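Local atomic coordinates of probable polyketide synthase 1 (Dictyostelium discoideum, PDB entry 2H84), a protein that probably acts as a polyketide synthase, its C-terminal type III domain extending acyl chains iteratively and cyclising them, with acylpyrones as the only products in vitro. Residues A[226-240]-A[362-374]. Sequence-based numbering, arbitrary orientation.
Sequences LYEVMCSINRSFPNT and GLAFEGCFLKNVV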
# COMPACT_ATOMS: atom_id res chain seq x y z
N LEU A 226 -10.89 -16.43 17.62
CA LEU A 226 -10.11 -17.53 17.06
C LEU A 226 -8.67 -17.53 17.56
O LEU A 226 -8.15 -18.58 17.94
CB LEU A 226 -10.14 -17.47 15.53
CG LEU A 226 -11.51 -17.67 14.88
CD1 LEU A 226 -11.46 -17.32 13.40
CD2 LEU A 226 -11.95 -19.10 15.08
N TYR A 227 -8.03 -16.37 17.55
CA TYR A 227 -6.64 -16.25 18.00
C TYR A 227 -6.47 -14.95 18.75
O TYR A 227 -7.06 -13.93 18.38
CB TYR A 227 -5.65 -16.22 16.83
CG TYR A 227 -5.58 -17.47 15.99
CD1 TYR A 227 -6.42 -17.65 14.89
CD2 TYR A 227 -4.66 -18.48 16.29
CE1 TYR A 227 -6.33 -18.80 14.10
CE2 TYR A 227 -4.57 -19.63 15.51
CZ TYR A 227 -5.40 -19.78 14.42
OH TYR A 227 -5.26 -20.90 13.63
N GLU A 228 -5.65 -14.97 19.80
CA GLU A 228 -5.39 -13.75 20.54
C GLU A 228 -4.02 -13.28 20.11
O GLU A 228 -3.01 -13.88 20.48
CB GLU A 228 -5.38 -13.99 22.05
CG GLU A 228 -5.25 -12.70 22.83
CD GLU A 228 -5.05 -12.91 24.32
OE1 GLU A 228 -5.61 -13.89 24.86
OE2 GLU A 228 -4.34 -12.07 24.94
N VAL A 229 -3.97 -12.22 19.33
CA VAL A 229 -2.70 -11.70 18.88
C VAL A 229 -2.05 -10.85 19.98
O VAL A 229 -2.33 -9.67 20.14
CB VAL A 229 -2.87 -10.93 17.54
CG1 VAL A 229 -3.97 -10.05 17.58
CG2 VAL A 229 -1.78 -10.12 17.28
N MET A 230 -1.17 -11.50 20.73
CA MET A 230 -0.50 -10.87 21.85
C MET A 230 0.51 -9.82 21.42
O MET A 230 0.55 -8.72 21.97
CB MET A 230 0.16 -11.94 22.69
CG MET A 230 -0.85 -13.01 23.11
SD MET A 230 -0.08 -14.39 23.92
CE MET A 230 0.69 -13.62 25.31
N CYS A 231 1.34 -10.16 20.45
CA CYS A 231 2.31 -9.20 19.95
C CYS A 231 2.87 -9.68 18.62
O CYS A 231 2.77 -10.86 18.27
CB CYS A 231 3.44 -8.97 20.96
SG CYS A 231 4.46 -10.40 21.28
N SER A 232 3.44 -8.75 17.86
CA SER A 232 4.01 -9.08 16.57
C SER A 232 5.10 -8.09 16.24
O SER A 232 5.01 -6.92 16.62
CB SER A 232 2.94 -9.06 15.49
OG SER A 232 2.16 -7.88 15.59
N ILE A 233 6.13 -8.55 15.55
CA ILE A 233 7.28 -7.71 15.20
C ILE A 233 7.72 -7.91 13.76
O ILE A 233 7.13 -8.71 13.03
CB ILE A 233 8.51 -8.04 16.08
CG1 ILE A 233 8.83 -9.53 15.94
CG2 ILE A 233 8.24 -7.68 17.54
CD1 ILE A 233 10.11 -9.96 16.61
N ASN A 234 8.75 -7.17 13.35
CA ASN A 234 9.31 -7.31 12.01
C ASN A 234 10.78 -6.91 12.03
O ASN A 234 11.21 -6.11 12.86
CB ASN A 234 8.54 -6.51 10.94
CG ASN A 234 8.70 -5.00 11.07
OD1 ASN A 234 8.17 -4.25 10.25
ND2 ASN A 234 9.41 -4.54 12.09
N ARG A 235 11.55 -7.49 11.13
CA ARG A 235 12.98 -7.20 11.08
C ARG A 235 13.41 -6.93 9.64
O ARG A 235 12.86 -7.51 8.70
CB ARG A 235 13.78 -8.39 11.63
CG ARG A 235 15.29 -8.17 11.75
CD ARG A 235 15.70 -8.04 13.21
NE ARG A 235 15.69 -9.32 13.90
CZ ARG A 235 15.62 -9.46 15.22
NH1 ARG A 235 15.56 -8.40 16.01
NH2 ARG A 235 15.65 -10.67 15.76
N SER A 236 14.39 -6.05 9.48
CA SER A 236 14.90 -5.74 8.15
C SER A 236 16.38 -6.12 8.12
O SER A 236 17.08 -6.01 9.14
CB SER A 236 14.75 -4.26 7.84
OG SER A 236 15.62 -3.47 8.62
N PHE A 237 16.85 -6.59 6.97
CA PHE A 237 18.25 -6.98 6.84
C PHE A 237 18.96 -6.18 5.74
O PHE A 237 18.62 -6.26 4.56
CB PHE A 237 18.39 -8.48 6.55
CG PHE A 237 17.76 -9.36 7.61
CD1 PHE A 237 16.41 -9.68 7.55
CD2 PHE A 237 18.53 -9.86 8.66
CE1 PHE A 237 15.82 -10.46 8.53
CE2 PHE A 237 17.96 -10.64 9.65
CZ PHE A 237 16.60 -10.95 9.58
N PRO A 238 19.97 -5.39 6.13
CA PRO A 238 20.74 -4.57 5.18
C PRO A 238 21.48 -5.38 4.12
O PRO A 238 21.72 -6.57 4.30
CB PRO A 238 21.69 -3.81 6.08
CG PRO A 238 20.92 -3.67 7.34
CD PRO A 238 20.32 -5.04 7.51
N ASN A 239 21.81 -4.72 3.02
CA ASN A 239 22.55 -5.32 1.92
C ASN A 239 21.95 -6.61 1.37
O ASN A 239 22.67 -7.58 1.14
CB ASN A 239 24.00 -5.59 2.37
CG ASN A 239 24.58 -4.44 3.18
OD1 ASN A 239 24.82 -3.36 2.70
ND2 ASN A 239 24.82 -4.70 4.41
N THR A 240 20.63 -6.65 1.17
CA THR A 240 19.99 -7.86 0.64
C THR A 240 18.78 -7.51 -0.22
O THR A 240 17.93 -8.36 -0.51
CB THR A 240 19.49 -8.81 1.77
OG1 THR A 240 18.60 -8.11 2.64
CG2 THR A 240 20.65 -9.37 2.56
N GLY A 362 13.30 -7.28 0.71
CA GLY A 362 13.89 -6.49 1.59
C GLY A 362 15.35 -6.89 1.81
O GLY A 362 16.20 -5.96 1.45
N LEU A 363 15.75 -7.99 2.43
CA LEU A 363 14.84 -8.84 2.96
C LEU A 363 14.16 -8.42 4.26
O LEU A 363 14.63 -7.53 5.03
CB LEU A 363 15.56 -10.14 3.14
CG LEU A 363 16.10 -10.75 1.85
CD1 LEU A 363 17.29 -11.70 2.02
CD2 LEU A 363 14.93 -11.48 1.26
N ALA A 364 13.11 -9.12 4.67
CA ALA A 364 12.41 -8.82 5.94
C ALA A 364 11.65 -9.95 6.55
O ALA A 364 11.12 -10.77 5.86
CB ALA A 364 11.52 -7.56 5.72
N PHE A 365 11.63 -9.97 7.88
CA PHE A 365 10.90 -11.04 8.56
C PHE A 365 9.72 -10.39 9.22
O PHE A 365 9.78 -9.24 9.64
CB PHE A 365 11.75 -11.72 9.65
CG PHE A 365 12.95 -12.47 9.13
CD1 PHE A 365 13.86 -13.04 10.03
CD2 PHE A 365 13.19 -12.60 7.76
CE1 PHE A 365 14.98 -13.74 9.58
CE2 PHE A 365 14.32 -13.30 7.30
CZ PHE A 365 15.21 -13.87 8.21
N GLU A 366 8.61 -11.13 9.26
CA GLU A 366 7.41 -10.69 9.94
C GLU A 366 7.13 -11.81 10.91
O GLU A 366 7.30 -12.97 10.57
CB GLU A 366 6.23 -10.54 8.96
CG GLU A 366 6.23 -9.30 8.09
CD GLU A 366 5.93 -8.01 8.86
OE1 GLU A 366 5.34 -8.07 9.96
OE2 GLU A 366 6.28 -6.93 8.34
N GLY A 367 6.74 -11.48 12.13
CA GLY A 367 6.45 -12.52 13.09
C GLY A 367 5.27 -12.11 13.95
O GLY A 367 4.89 -10.93 13.99
N CYS A 368 4.68 -13.08 14.62
CA CYS A 368 3.55 -12.80 15.47
C CYS A 368 3.36 -13.94 16.47
O CYS A 368 3.52 -15.11 16.12
CB CYS A 368 2.30 -12.64 14.61
SG CYS A 368 0.94 -11.93 15.48
N PHE A 369 3.04 -13.58 17.71
CA PHE A 369 2.85 -14.56 18.76
C PHE A 369 1.40 -14.56 19.12
O PHE A 369 0.87 -13.57 19.64
CB PHE A 369 3.74 -14.20 19.95
CG PHE A 369 3.76 -15.25 21.03
CD1 PHE A 369 2.83 -15.23 22.05
CD2 PHE A 369 4.72 -16.27 21.02
CE1 PHE A 369 2.83 -16.21 23.04
CE2 PHE A 369 4.73 -17.26 22.01
CZ PHE A 369 3.78 -17.23 23.02
N LEU A 370 0.72 -15.68 18.83
CA LEU A 370 -0.71 -15.80 19.13
C LEU A 370 -1.09 -16.82 20.20
O LEU A 370 -0.35 -17.75 20.48
CB LEU A 370 -1.47 -16.18 17.87
CG LEU A 370 -1.29 -15.35 16.61
CD1 LEU A 370 -0.49 -16.16 15.62
CD2 LEU A 370 -2.65 -15.00 16.02
N LYS A 371 -2.27 -16.64 20.77
CA LYS A 371 -2.80 -17.54 21.78
C LYS A 371 -4.06 -18.17 21.19
O LYS A 371 -5.05 -17.49 20.94
CB LYS A 371 -3.13 -16.77 23.08
CG LYS A 371 -4.00 -17.56 24.05
CD LYS A 371 -3.59 -17.27 25.47
CE LYS A 371 -4.61 -17.78 26.47
NZ LYS A 371 -4.60 -16.93 27.70
N ASN A 372 -3.97 -19.47 20.93
CA ASN A 372 -5.06 -20.22 20.33
C ASN A 372 -6.26 -20.22 21.27
O ASN A 372 -6.29 -20.96 22.25
CB ASN A 372 -4.57 -21.65 20.05
CG ASN A 372 -3.25 -21.67 19.31
OD1 ASN A 372 -2.42 -22.56 19.52
ND2 ASN A 372 -3.05 -20.69 18.43
N VAL A 373 -7.23 -19.36 20.98
CA VAL A 373 -8.43 -19.24 21.81
C VAL A 373 -9.61 -20.16 21.42
O VAL A 373 -10.50 -20.35 22.22
CB VAL A 373 -9.01 -17.82 21.79
CG1 VAL A 373 -8.18 -16.91 22.46
CG2 VAL A 373 -9.02 -17.30 20.51
N VAL A 374 -9.59 -20.74 20.21
CA VAL A 374 -10.66 -21.63 19.69
C VAL A 374 -11.03 -22.92 20.55
O VAL A 374 -11.21 -24.21 21.22
CB VAL A 374 -10.25 -21.90 18.22
CG1 VAL A 374 -10.30 -23.28 17.90
CG2 VAL A 374 -11.14 -21.30 17.35
OXT VAL A 374 -12.11 -22.30 19.70
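With CG anti to the carbonyl carbon in both F237 (chi1 -58°) and F365 (chi1 -65°), the two side chains meet beside the paired backbones and cross at about a right angle, their ring planes inclined by 54°. The edge of F237 points into one face of F365, with CE1 over the ring centre; the centroids are 4.3 Å apart, an edge-to-face stack. At the bulge itself, M230 and F369 run side by side: F369 CG is anti to the backbone N, and M230 SD comes in the ring plane to the edge, 3.5 Å from F369 CE1, a Met-aromatic contact. An alanine in place of F365 would probably leave the F237 edge without the face it packs on and set that ring free to turn, and would also deprive F272 of its aromatic partner.

Strands 227-236 and 364-372 are antiparallel, and M230 and C231 both face F369 in a classic beta bulge. F369 N bonds almost straight to C231 O (2.8 Å), whereas the bond from M230 N to F369 O is weak. Beyond the strands, T240 OG1 accepts from L363 N at 2.9 Å and donates to F237 O at 2.7 Å, tying the turn after F237 to residues 362-374.

N234 and E366 lie alongside each other, E366 OE2 being 3.5 Å from N234 CB. The E366 side chain lies about 9 Å from that of C157, the predicted active-site residue. The carboxylate is held by a salt bridge to R165 of helix 159-171, while the N234 amide bonds to R149 of the second subunit. These neighbouring strands of the mixed thiolase-fold sheet thus carry F365 and F369 on one face and N234 and E366 on the other, where the buried polar groups are satisfied by the helix and the dimer partner.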